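Local coordinates for 3-oxoacyl-(Acyl-carrier protein) synthase (Burkholderia xenovorans, PDB 4EFI) that probably catalyses the condensation of an acyl group with malonyl-acyl carrier protein, as a synthase of the KAS III type within the thiolase superfamily, at residues A[131-136]-A[333-338]; A[12-17]-A[191-196]; A[91-96]-A[121-126]; A[152-157]-A[301-306]. All blocks are in the same frame, centred on the assembly; numbering follows the deposited sequence. Where two conformers were deposited one is given.

Contact 1 (A[131-136]-A[333-338])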
loop_
_atom_site.group_PDB
_atom_site.type_symbol
_atom_site.label_atom_id
_atom_site.label_comp_id
_atom_site.label_asym_id
_atom_site.label_seq_id
_atom_site.Cartn_x
_atom_site.Cartn_y
_atom_site.Cartn_z
ATOM N N TYR A 131 -4.223 -0.406 -2.032
ATOM C CA TYR A 131 -3.973 -1.754 -2.547
ATOM C C TYR A 131 -5.275 -2.544 -2.743
ATOM O O TYR A 131 -5.472 -3.126 -3.811
ATOM C CB TYR A 131 -2.949 -2.518 -1.720
ATOM C CG TYR A 131 -2.498 -3.799 -2.392
ATOM C CD1 TYR A 131 -1.726 -3.772 -3.548
ATOM C CD2 TYR A 131 -2.810 -5.041 -1.851
ATOM C CE1 TYR A 131 -1.313 -4.926 -4.151
ATOM C CE2 TYR A 131 -2.388 -6.194 -2.430
ATOM C CZ TYR A 131 -1.630 -6.140 -3.590
ATOM O OH TYR A 131 -1.203 -7.330 -4.143
ATOM N N PRO A 132 -6.169 -2.568 -1.740
ATOM C CA PRO A 132 -7.407 -3.324 -1.987
ATOM C C PRO A 132 -8.222 -2.754 -3.140
ATOM O O PRO A 132 -8.884 -3.469 -3.862
ATOM C CB PRO A 132 -8.150 -3.248 -0.649
ATOM C CG PRO A 132 -7.064 -3.029 0.339
ATOM C CD PRO A 132 -6.089 -2.115 -0.347
ATOM N N GLN A 133 -8.178 -1.429 -3.325
ATOM C CA GLN A 133 -8.870 -0.799 -4.458
ATOM C C GLN A 133 -8.274 -1.197 -5.792
ATOM O O GLN A 133 -9.012 -1.425 -6.755
ATOM C CB GLN A 133 -8.867 0.730 -4.314
ATOM C CG GLN A 133 -9.514 1.220 -3.020
ATOM C CD GLN A 133 -9.816 2.688 -3.035
ATOM O OE1 GLN A 133 -9.445 3.419 -2.096
ATOM N NE2 GLN A 133 -10.530 3.127 -4.042
ATOM N N ALA A 134 -6.950 -1.263 -5.859
ATOM C CA ALA A 134 -6.272 -1.729 -7.066
ATOM C C ALA A 134 -6.636 -3.173 -7.398
ATOM O O ALA A 134 -6.870 -3.516 -8.566
ATOM C CB ALA A 134 -4.773 -1.604 -6.910
ATOM N N LEU A 135 -6.669 -4.025 -6.374
ATOM C CA LEU A 135 -7.079 -5.413 -6.575
ATOM C C LEU A 135 -8.490 -5.478 -7.134
ATOM O O LEU A 135 -8.757 -6.183 -8.101
ATOM C CB LEU A 135 -7.023 -6.197 -5.252
ATOM C CG LEU A 135 -5.642 -6.555 -4.705
ATOM C CD1 LEU A 135 -5.786 -7.259 -3.364
ATOM C CD2 LEU A 135 -4.878 -7.433 -5.639
ATOM N N TRP A 136 -9.415 -4.738 -6.529
ATOM C CA TRP A 136 -10.782 -4.738 -7.002
ATOM C C TRP A 136 -10.868 -4.252 -8.456
ATOM O O TRP A 136 -11.521 -4.896 -9.294
ATOM C CB TRP A 136 -11.707 -3.889 -6.111
ATOM C CG TRP A 136 -12.979 -3.628 -6.808
ATOM C CD1 TRP A 136 -13.963 -4.515 -7.042
ATOM C CD2 TRP A 136 -13.354 -2.408 -7.458
ATOM N NE1 TRP A 136 -14.950 -3.936 -7.818
ATOM C CE2 TRP A 136 -14.591 -2.633 -8.079
ATOM C CE3 TRP A 136 -12.760 -1.140 -7.564
ATOM C CZ2 TRP A 136 -15.259 -1.626 -8.792
ATOM C CZ3 TRP A 136 -13.405 -0.156 -8.279
ATOM C CH2 TRP A 136 -14.644 -0.405 -8.884
ATOM N N GLY A 333 -7.230 10.778 2.438
ATOM C CA GLY A 333 -8.451 10.989 1.682
ATOM C C GLY A 333 -9.474 11.829 2.426
ATOM O O GLY A 333 -9.799 12.926 1.993
ATOM N N TYR A 334 -9.994 11.341 3.555
ATOM C CA TYR A 334 -9.800 9.978 4.050
ATOM C C TYR A 334 -10.345 8.920 3.112
ATOM O O TYR A 334 -11.355 9.122 2.431
ATOM C CB TYR A 334 -10.540 9.795 5.370
ATOM C CG TYR A 334 -10.034 10.551 6.565
ATOM C CD1 TYR A 334 -8.679 10.829 6.739
ATOM C CD2 TYR A 334 -10.914 10.924 7.558
ATOM C CE1 TYR A 334 -8.232 11.495 7.879
ATOM C CE2 TYR A 334 -10.467 11.583 8.704
ATOM C CZ TYR A 334 -9.136 11.850 8.848
ATOM O OH TYR A 334 -8.686 12.507 9.983
ATOM N N SER A 335 -9.726 7.751 3.153
ATOM C CA SER A 335 -10.131 6.627 2.349
ATOM C C SER A 335 -9.852 5.354 3.144
ATOM O O SER A 335 -8.875 5.288 3.898
ATOM C CB SER A 335 -9.357 6.672 1.026
ATOM O OG SER A 335 -9.721 5.597 0.185
ATOM N N TRP A 336 -10.686 4.344 2.971
ATOM C CA TRP A 336 -10.438 3.038 3.576
ATOM C C TRP A 336 -10.967 1.954 2.652
ATOM O O TRP A 336 -11.909 2.179 1.889
ATOM C CB TRP A 336 -11.077 2.936 4.965
ATOM C CG TRP A 336 -12.544 3.151 5.006
ATOM C CD1 TRP A 336 -13.498 2.187 5.023
ATOM C CD2 TRP A 336 -13.245 4.402 5.074
ATOM N NE1 TRP A 336 -14.750 2.747 5.067
ATOM C CE2 TRP A 336 -14.621 4.110 5.136
ATOM C CE3 TRP A 336 -12.835 5.745 5.104
ATOM C CZ2 TRP A 336 -15.602 5.108 5.168
ATOM C CZ3 TRP A 336 -13.802 6.731 5.168
ATOM C CH2 TRP A 336 -15.171 6.411 5.200
ATOM N N ALA A 337 -10.363 0.772 2.697
ATOM C CA ALA A 337 -10.744 -0.274 1.760
ATOM C C ALA A 337 -10.288 -1.627 2.261
ATOM O O ALA A 337 -9.230 -1.741 2.903
ATOM C CB ALA A 337 -10.187 0.002 0.373
ATOM N N SER A 338 -11.082 -2.652 1.977
ATOM C CA SER A 338 -10.724 -4.026 2.323
ATOM C C SER A 338 -10.827 -4.960 1.136
ATOM O O SER A 338 -11.506 -4.679 0.146
ATOM C CB SER A 338 -11.634 -4.551 3.424
ATOM O OG SER A 338 -12.948 -4.652 2.909
#
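The puckered ring of P132 packs on the flat carbonyl groups of A337 and S338. P132 CB sits over the face of the S338 carbonyl, 3.6 Å from S338 C, while P132 CG reaches A337 O, also at 3.6 Å. The methyl group of A337 comes up beside the ring, with A337 CB 4.0 Å from P132 CB. On another side of the helix the Y131 ring has one face covered by L135, whose CG lies 4.0 Å above the ring plane and toward its rim. W136 turns its indole away from 333-338 and meets the F193 ring edge-to-face.

Q133 continues the seam. Its CG, anti to the carbonyl carbon (chi1 -58°), touches A337 CB at 3.7 Å, and the extended chain beyond it carries the amide toward S335. Q133 OE1 stops 3.2 Å from S335 OG, and both atoms are hydrogen-bonded to S129 OG.

The segment axes are 56° apart and 7.1 Å at closest approach, and four residue pairs touch. The contact illustrates how the layered thiolase fold seats a buried helix on a sheet: A337, with only a methyl group, probably lets P132 and Q133 CG lie against the strand, and carbon packs directly on backbone carbonyls. The chemistry is therefore mainly van der Waals, and the polar ends of Q133 and S335 find a shared partner in the hydroxyl of S129, just before the start of helix 130-143.

Contact 2 (A[12-17]-A[191-196]). With FMT (formic acid), chain D.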
loop_
_atom_site.group_PDB
_atom_site.type_symbol
_atom_site.label_atom_id
_atom_site.label_comp_id
_atom_site.label_asym_id
_atom_site.label_seq_id
_atom_site.Cartn_x
_atom_site.Cartn_y
_atom_site.Cartn_z
ATOM N N LEU A 12 -18.547 -4.716 -2.690
ATOM C CA LEU A 12 -18.281 -5.143 -4.063
ATOM C C LEU A 12 -17.838 -6.595 -4.064
ATOM O O LEU A 12 -17.224 -7.057 -3.113
ATOM C CB LEU A 12 -17.174 -4.287 -4.683
ATOM C CG LEU A 12 -17.529 -2.815 -4.810
ATOM C CD1 LEU A 12 -16.262 -1.976 -4.921
ATOM C CD2 LEU A 12 -18.437 -2.608 -6.019
ATOM N N ARG A 13 -18.151 -7.312 -5.126
ATOM C CA ARG A 13 -17.808 -8.722 -5.262
ATOM C C ARG A 13 -17.291 -8.965 -6.674
ATOM O O ARG A 13 -17.880 -8.484 -7.651
ATOM C CB ARG A 13 -19.031 -9.609 -5.005
ATOM C CG ARG A 13 -18.790 -11.100 -5.189
ATOM C CD ARG A 13 -20.140 -11.821 -5.315
ATOM N NE ARG A 13 -20.019 -13.267 -5.493
ATOM C CZ ARG A 13 -19.725 -13.854 -6.648
ATOM N NH1 ARG A 13 -19.501 -13.116 -7.727
ATOM N NH2 ARG A 13 -19.648 -15.177 -6.723
ATOM N N THR A 14 -16.188 -9.695 -6.799
ATOM C CA THR A 14 -15.715 -10.117 -8.107
ATOM C C THR A 14 -15.561 -11.642 -8.126
ATOM O O THR A 14 -15.507 -12.306 -7.084
ATOM C CB THR A 14 -14.363 -9.472 -8.490
ATOM O OG1 THR A 14 -13.345 -9.896 -7.583
ATOM C CG2 THR A 14 -14.434 -7.972 -8.436
ATOM N N GLN A 15 -15.531 -12.202 -9.327
ATOM C CA GLN A 15 -15.188 -13.592 -9.533
ATOM C C GLN A 15 -14.499 -13.726 -10.885
ATOM O O GLN A 15 -14.595 -12.833 -11.724
ATOM C CB GLN A 15 -16.410 -14.500 -9.433
ATOM C CG GLN A 15 -17.481 -14.252 -10.434
ATOM C CD GLN A 15 -18.699 -15.142 -10.175
ATOM O OE1 GLN A 15 -18.582 -16.229 -9.598
ATOM N NE2 GLN A 15 -19.872 -14.664 -10.565
ATOM N N GLY A 16 -13.760 -14.802 -11.076
ATOM C CA GLY A 16 -13.130 -15.047 -12.359
ATOM C C GLY A 16 -11.729 -14.475 -12.503
ATOM O O GLY A 16 -11.195 -14.473 -13.606
ATOM N N ALA A 17 -11.128 -14.027 -11.405
ATOM C CA ALA A 17 -9.778 -13.475 -11.428
ATOM C C ALA A 17 -9.027 -13.874 -10.180
ATOM O O ALA A 17 -9.637 -14.019 -9.120
ATOM C CB ALA A 17 -9.826 -11.953 -11.515
ATOM N N ALA A 191 -14.141 -12.937 -4.607
ATOM C CA ALA A 191 -13.417 -11.970 -3.804
ATOM C C ALA A 191 -14.394 -10.885 -3.373
ATOM O O ALA A 191 -15.272 -10.492 -4.147
ATOM C CB ALA A 191 -12.273 -11.365 -4.584
ATOM N N HIS A 192 -14.253 -10.405 -2.144
ATOM C CA HIS A 192 -15.135 -9.380 -1.586
ATOM C C HIS A 192 -14.327 -8.162 -1.169
ATOM O O HIS A 192 -13.204 -8.288 -0.654
ATOM C CB HIS A 192 -15.882 -9.913 -0.366
ATOM C CG HIS A 192 -16.755 -11.081 -0.673
ATOM N ND1 HIS A 192 -18.072 -10.946 -1.051
ATOM C CD2 HIS A 192 -16.486 -12.405 -0.706
ATOM C CE1 HIS A 192 -18.586 -12.142 -1.280
ATOM N NE2 HIS A 192 -17.645 -13.044 -1.074
ATOM N N PHE A 193 -14.893 -6.977 -1.395
ATOM C CA PHE A 193 -14.219 -5.713 -1.147
ATOM C C PHE A 193 -15.205 -4.724 -0.554
ATOM O O PHE A 193 -16.404 -4.779 -0.838
ATOM C CB PHE A 193 -13.697 -5.105 -2.442
ATOM C CG PHE A 193 -12.834 -6.023 -3.246
ATOM C CD1 PHE A 193 -13.391 -6.879 -4.188
ATOM C CD2 PHE A 193 -11.455 -6.028 -3.095
ATOM C CE1 PHE A 193 -12.578 -7.719 -4.944
ATOM C CE2 PHE A 193 -10.658 -6.853 -3.861
ATOM C CZ PHE A 193 -11.217 -7.710 -4.772
ATOM N N ILE A 194 -14.685 -3.822 0.275
ATOM C CA ILE A 194 -15.446 -2.668 0.772
ATOM C C ILE A 194 -14.586 -1.440 0.570
ATOM O O ILE A 194 -13.385 -1.466 0.859
ATOM C CB ILE A 194 -15.841 -2.806 2.254
ATOM C CG1 ILE A 194 -16.634 -4.101 2.468
ATOM C CG2 ILE A 194 -16.632 -1.559 2.701
ATOM C CD1 ILE A 194 -17.169 -4.285 3.889
ATOM N N ILE A 195 -15.153 -0.383 -0.008
ATOM C CA ILE A 195 -14.392 0.833 -0.300
ATOM C C ILE A 195 -15.158 2.055 0.177
ATOM O O ILE A 195 -16.320 2.241 -0.209
ATOM C CB ILE A 195 -14.070 0.985 -1.807
ATOM C CG1 ILE A 195 -13.318 -0.235 -2.348
ATOM C CG2 ILE A 195 -13.254 2.248 -2.044
ATOM C CD1 ILE A 195 -13.062 -0.175 -3.865
ATOM N N GLY A 196 -14.556 2.866 1.046
ATOM C CA GLY A 196 -15.203 4.050 1.585
ATOM C C GLY A 196 -14.348 5.292 1.480
ATOM O O GLY A 196 -13.128 5.196 1.377
HETATM C C FMT D . -12.209 -17.576 -9.988
HETATM O O1 FMT D . -13.296 -17.177 -9.605
HETATM O O2 FMT D . -11.189 -17.590 -9.134
HETATM O O HOH W 1 -18.971 -8.421 -1.433
#
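L12 and F193 form a hydrogen-bonded pair in an antiparallel edge pairing, in which strand 10-15 closes one side of a five-stranded mixed sheet of the thiolase fold. Four backbone bonds hold the register: L12 with F193 and T14 with A191 each exchange N-H and C=O in both directions, while R13 and H192 form the non-hydrogen-bonded pair between them.

The side chains alternate between two faces. On the face that carries L12, T14, A191 and F193, T14 crosses the phenyl ring at about a right angle. Its OG1, placed between the backbone N and the carbonyl carbon (chi1 64°), arrives in the plane of the ring at its edge, 3.5 Å from F193 CE1, and lies equally close to A191 CB at 3.5 Å. L12 crosses I195 obliquely, the two methyl groups L12 CD1 and I195 CD1 meeting at 3.8 Å. Helix 130-143 lies over this face, W136 touching L12, and M139 and Q143 touching T14.

On the other face R13 and H192 run side by side in the same direction. Contact is through carbon, R13 CG to H192 CE1 at 4.1 Å, and the guanidinium plane stands 87° from the imidazole. R13 NH2 instead makes a weak bond to Q15 OE1. Beyond it, G16 N donates to a formate, probably from the crystallisation liquor. A water in the imidazole plane links the strands, 2.7 Å from H192 ND1 and donating to L12 O at 2.8 Å.

Contact 3 (A[91-96]-A[121-126])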
loop_
_atom_site.group_PDB
_atom_site.type_symbol
_atom_site.label_atom_id
_atom_site.label_comp_id
_atom_site.label_asym_id
_atom_site.label_seq_id
_atom_site.Cartn_x
_atom_site.Cartn_y
_atom_site.Cartn_z
ATOM N N LEU A 91 -2.155 -1.996 -17.248
ATOM C CA LEU A 91 -1.244 -1.659 -16.170
ATOM C C LEU A 91 -1.832 -0.470 -15.422
ATOM O O LEU A 91 -2.092 0.596 -16.001
ATOM C CB LEU A 91 0.148 -1.297 -16.697
ATOM C CG LEU A 91 1.178 -1.086 -15.577
ATOM C CD1 LEU A 91 2.554 -1.625 -15.906
ATOM C CD2 LEU A 91 1.247 0.373 -15.166
ATOM N N ILE A 92 -2.045 -0.667 -14.126
ATOM C CA ILE A 92 -2.541 0.386 -13.255
ATOM C C ILE A 92 -1.437 0.777 -12.297
ATOM O O ILE A 92 -0.900 -0.091 -11.613
ATOM C CB ILE A 92 -3.751 -0.123 -12.469
ATOM C CG1 ILE A 92 -4.838 -0.643 -13.423
ATOM C CG2 ILE A 92 -4.314 0.997 -11.588
ATOM C CD1 ILE A 92 -6.051 -1.256 -12.715
ATOM N N PHE A 93 -1.086 2.057 -12.272
ATOM C CA PHE A 93 -0.040 2.587 -11.384
ATOM C C PHE A 93 -0.689 3.389 -10.273
ATOM O O PHE A 93 -1.257 4.473 -10.509
ATOM C CB PHE A 93 0.944 3.461 -12.197
ATOM C CG PHE A 93 2.065 4.082 -11.369
ATOM C CD1 PHE A 93 2.991 3.296 -10.725
ATOM C CD2 PHE A 93 2.197 5.450 -11.264
ATOM C CE1 PHE A 93 4.038 3.873 -9.986
ATOM C CE2 PHE A 93 3.222 6.024 -10.527
ATOM C CZ PHE A 93 4.146 5.241 -9.913
ATOM N N VAL A 94 -0.647 2.850 -9.067
ATOM C CA VAL A 94 -1.208 3.494 -7.885
ATOM C C VAL A 94 -0.052 4.041 -7.072
ATOM O O VAL A 94 0.830 3.269 -6.638
ATOM C CB VAL A 94 -2.012 2.510 -7.038
ATOM C CG1 VAL A 94 -2.553 3.213 -5.785
ATOM C CG2 VAL A 94 -3.135 1.919 -7.880
ATOM N N SER A 95 -0.034 5.359 -6.898
ATOM C CA SER A 95 1.075 6.028 -6.258
ATOM C C SER A 95 0.717 7.474 -5.978
ATOM O O SER A 95 -0.152 8.052 -6.648
ATOM C CB SER A 95 2.294 6.011 -7.162
ATOM O OG SER A 95 3.443 6.602 -6.541
ATOM N N GLN A 96 1.383 8.062 -4.994
ATOM C CA GLN A 96 1.301 9.491 -4.723
ATOM C C GLN A 96 2.573 10.226 -5.168
ATOM O O GLN A 96 2.663 11.434 -4.977
ATOM C CB GLN A 96 1.071 9.697 -3.233
ATOM C CG GLN A 96 -0.213 9.048 -2.770
ATOM C CD GLN A 96 -0.366 9.009 -1.276
ATOM O OE1 GLN A 96 -1.303 9.575 -0.734
ATOM N NE2 GLN A 96 0.529 8.314 -0.617
ATOM N N ALA A 121 -3.367 2.004 -19.717
ATOM C CA ALA A 121 -2.355 2.619 -18.867
ATOM C C ALA A 121 -3.013 3.698 -18.005
ATOM O O ALA A 121 -3.382 4.759 -18.497
ATOM C CB ALA A 121 -1.247 3.202 -19.736
ATOM N N LEU A 122 -3.159 3.429 -16.716
ATOM C CA LEU A 122 -3.897 4.336 -15.834
ATOM C C LEU A 122 -3.095 4.644 -14.585
ATOM O O LEU A 122 -2.775 3.709 -13.836
ATOM C CB LEU A 122 -5.215 3.672 -15.420
ATOM C CG LEU A 122 -6.189 3.427 -16.579
ATOM C CD1 LEU A 122 -7.383 2.606 -16.094
ATOM C CD2 LEU A 122 -6.674 4.754 -17.179
ATOM N N ASP A 123 -2.783 5.909 -14.331
ATOM C CA ASP A 123 -2.240 6.348 -13.041
ATOM C C ASP A 123 -3.424 6.736 -12.160
ATOM O O ASP A 123 -4.211 7.617 -12.537
ATOM C CB ASP A 123 -1.367 7.631 -13.176
ATOM C CG ASP A 123 0.115 7.393 -13.511
ATOM O OD1 ASP A 123 0.442 6.336 -14.043
ATOM O OD2 ASP A 123 0.931 8.343 -13.299
ATOM N N ILE A 124 -3.493 6.185 -10.958
ATOM C CA ILE A 124 -4.525 6.510 -9.969
ATOM C C ILE A 124 -3.870 6.986 -8.670
ATOM O O ILE A 124 -2.949 6.337 -8.152
ATOM C CB ILE A 124 -5.381 5.289 -9.671
ATOM C CG1 ILE A 124 -6.023 4.810 -10.958
ATOM C CG2 ILE A 124 -6.404 5.615 -8.585
ATOM C CD1 ILE A 124 -6.946 3.583 -10.756
ATOM N N ASN A 125 -4.282 8.154 -8.188
ATOM C CA ASN A 125 -3.719 8.725 -6.960
ATOM C C ASN A 125 -4.444 8.289 -5.701
ATOM O O ASN A 125 -5.455 8.864 -5.319
ATOM C CB ASN A 125 -3.699 10.252 -7.036
ATOM C CG ASN A 125 -3.032 10.900 -5.829
ATOM O OD1 ASN A 125 -2.517 10.216 -4.930
ATOM N ND2 ASN A 125 -2.994 12.215 -5.820
ATOM N N LEU A 126 -3.915 7.250 -5.085
ATOM C CA LEU A 126 -4.388 6.781 -3.789
ATOM C C LEU A 126 -3.188 6.499 -2.927
ATOM O O LEU A 126 -2.095 6.193 -3.427
ATOM C CB LEU A 126 -5.191 5.494 -3.939
ATOM C CG LEU A 126 -6.567 5.643 -4.560
ATOM C CD1 LEU A 126 -7.084 4.260 -4.949
ATOM C CD2 LEU A 126 -7.530 6.354 -3.611
HETATM O O HOH W 2 -3.347 10.502 -2.280
#
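F93 N donates to L122 O of the neighbouring strand in a 2.8 Å bond with an N-H...O angle of 167°, and I92 CA makes a CA-H...O contact to the same oxygen at 3.4 Å. The same pattern repeats along this parallel pair. L91 O receives L122 N at 3.1 Å, and F93 O receives I124 N at 2.9 Å; at the end of the strand the bond from S95 N to I124 O is weak.

On one face F93 and D123 lie side by side. F93 CG is anti to the backbone N (chi1 179°), and the carboxylate approaches the ring at its edge, D123 OD1 standing 3.4 Å from F93 CD2. The carboxylate oxygens are also bonded to A106 N and T105 N, at the start of helix 105-112, whose dipole probably favours the negative charge. On the opposite face I92 CG2 meets I124 CD1 at 3.8 Å. Beyond the strands, a water donates to both Q96 OE1 and N125 OD1.

The pair belongs to a beta-alpha-beta unit. Its linking helix 105-112 packs on the face of L91 and F93, helix 130-143 lies against I92, V94 and I124, and strand 149-156 continues the sheet beyond 90-94.

Contact 4 (A[152-157]-A[301-306])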
loop_
_atom_site.group_PDB
_atom_site.type_symbol
_atom_site.label_atom_id
_atom_site.label_comp_id
_atom_site.label_asym_id
_atom_site.label_seq_id
_atom_site.Cartn_x
_atom_site.Cartn_y
_atom_site.Cartn_z
ATOM N N LEU A 152 -0.594 -4.592 -11.553
ATOM C CA LEU A 152 -0.821 -3.523 -10.610
ATOM C C LEU A 152 0.511 -3.077 -10.061
ATOM O O LEU A 152 1.165 -3.813 -9.310
ATOM C CB LEU A 152 -1.721 -3.966 -9.452
ATOM C CG LEU A 152 -3.032 -4.646 -9.808
ATOM C CD1 LEU A 152 -3.688 -5.141 -8.531
ATOM C CD2 LEU A 152 -3.940 -3.724 -10.583
ATOM N N ALA A 153 0.911 -1.874 -10.448
ATOM C CA ALA A 153 2.162 -1.272 -10.008
ATOM C C ALA A 153 1.813 -0.328 -8.873
ATOM O O ALA A 153 1.214 0.730 -9.091
ATOM C CB ALA A 153 2.793 -0.513 -11.167
ATOM N N VAL A 154 2.102 -0.719 -7.630
ATOM C CA VAL A 154 1.655 0.003 -6.455
ATOM C C VAL A 154 2.907 0.350 -5.649
ATOM O O VAL A 154 3.628 -0.545 -5.182
ATOM C CB VAL A 154 0.653 -0.811 -5.627
ATOM C CG1 VAL A 154 0.200 0.003 -4.394
ATOM C CG2 VAL A 154 -0.521 -1.227 -6.508
ATOM N N GLY A 155 3.213 1.639 -5.533
ATOM C CA GLY A 155 4.482 2.015 -4.926
ATOM C C GLY A 155 4.535 3.480 -4.574
ATOM O O GLY A 155 3.726 4.287 -5.037
ATOM N N ASP A 156 5.516 3.838 -3.758
ATOM C CA ASP A 156 5.661 5.226 -3.335
ATOM C C ASP A 156 7.079 5.457 -2.857
ATOM O O ASP A 156 7.753 4.519 -2.382
ATOM C CB ASP A 156 4.709 5.556 -2.175
ATOM C CG ASP A 156 3.571 6.481 -2.561
ATOM O OD1 ASP A 156 3.663 7.266 -3.524
ATOM O OD2 ASP A 156 2.549 6.416 -1.854
ATOM N N THR A 157 7.520 6.703 -2.942
ATOM C CA THR A 157 8.745 7.130 -2.264
ATOM C C THR A 157 8.372 8.327 -1.376
ATOM O O THR A 157 8.747 9.463 -1.634
ATOM C CB THR A 157 9.885 7.508 -3.223
ATOM O OG1 THR A 157 9.474 8.587 -4.061
ATOM C CG2 THR A 157 10.280 6.335 -4.107
ATOM N N THR A 301 5.409 2.156 4.396
ATOM C CA THR A 301 5.694 2.341 2.968
ATOM C C THR A 301 4.450 2.717 2.189
ATOM O O THR A 301 4.357 2.490 0.985
ATOM C CB THR A 301 6.345 1.096 2.344
ATOM O OG1 THR A 301 5.500 -0.052 2.521
ATOM C CG2 THR A 301 7.727 0.851 2.967
ATOM N N SER A 302 3.512 3.355 2.877
ATOM C CA SER A 302 2.359 3.959 2.192
ATOM C C SER A 302 1.655 2.920 1.332
ATOM O O SER A 302 1.263 1.868 1.824
ATOM C CB SER A 302 2.849 5.113 1.318
ATOM O OG SER A 302 1.747 5.801 0.717
ATOM N N CYS A 303 1.214 3.224 0.123
ATOM C CA CYS A 303 0.414 2.263 -0.639
ATOM C C CYS A 303 1.088 0.905 -0.871
ATOM O O CYS A 303 0.401 -0.072 -1.133
ATOM C CB CYS A 303 -0.023 2.831 -1.997
ATOM S SG CYS A 303 1.331 3.333 -3.054
ATOM N N ALA A 304 2.415 0.856 -0.791
ATOM C CA ALA A 304 3.131 -0.412 -0.956
ATOM C C ALA A 304 3.046 -1.334 0.252
ATOM O O ALA A 304 3.496 -2.485 0.174
ATOM C CB ALA A 304 4.577 -0.160 -1.275
ATOM N N SER A 305 2.497 -0.858 1.363
ATOM C CA SER A 305 2.697 -1.560 2.617
ATOM C C SER A 305 2.080 -2.965 2.617
ATOM O O SER A 305 2.692 -3.897 3.127
ATOM C CB SER A 305 2.185 -0.721 3.781
ATOM O OG SER A 305 0.774 -0.648 3.736
ATOM N N ILE A 306 0.878 -3.136 2.080
ATOM C CA ILE A 306 0.265 -4.461 2.076
ATOM C C ILE A 306 0.973 -5.459 1.145
ATOM O O ILE A 306 1.311 -6.559 1.557
ATOM C CB ILE A 306 -1.263 -4.378 1.819
ATOM C CG1 ILE A 306 -1.948 -3.697 3.008
ATOM C CG2 ILE A 306 -1.820 -5.771 1.572
ATOM C CD1 ILE A 306 -3.414 -3.361 2.786
#
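V154 opens the contact by pressing a methyl group against the 3-10 segment 303-304 that leads into helix 305-313. Its CG1, anti to the backbone N (chi1 -180°), comes within 3.3 Å of C303 O and 3.7 Å of C303 CB, so one branch of the valine touches both the carbonyl and the side-chain base of the cysteine. V154 O faces the methyl group of A304, with A304 CB at 4.0 Å.

At G155 the backbones draw together, the CA atoms of G155 and A304 lying 4.8 Å apart. C303 SG also lies near the G155 carbonyl in one of two deposited conformers, which makes that approach less certain.

D156 carries the polar part. S302 OG, anti to its own backbone N (chi1 -175°), donates to D156 OD2 at 2.8 Å, arriving on the anti side of the carboxylate and 17° out of its plane; it also bonds to an unidentified molecule, probably from the crystallisation liquor. The other oxygen, D156 OD1, is bonded with Q96 N, T97 OG1 and S95 OG, the last of which bonds with G155 O as well. A buried carboxylate thus has both oxygens engaged, which should fix its rotation.

Across from the strand, 301-306 is shaped by its own bonds, A304 N to T301 O and S305 N to S302 O. With N300 bonded to S302 N and H270 to S305 OG, the arrangement is consistent with the Cys-His-Asn active site of KAS III enzymes, of which these two are probably the His and Asn.

How the contacts relate
Contacts 1 and 4 are buried, the latter with its centre about 4 Å from the centre of the chain; contacts 2 and 3 are partly exposed strand pairings at the outer edges of two different sheets. Their chemistry follows: backbone hydrogen bonds dominate the pairings, antiparallel in contact 2 and parallel in contact 3, whereas contact 1 packs carbon on carbon and on backbone carbonyls, with polar ends that share S129, and contact 4 combines a buried carboxylate with methyl packing. Helix 130-143 connects the layers. Through contact 1 it meets strand 335-343, bonded to strand 190-197 of contact 2, and its other sides touch V94, L152 and I306. Strands 90-94 and 149-156 are bonded neighbours, joining contacts 3 and 4.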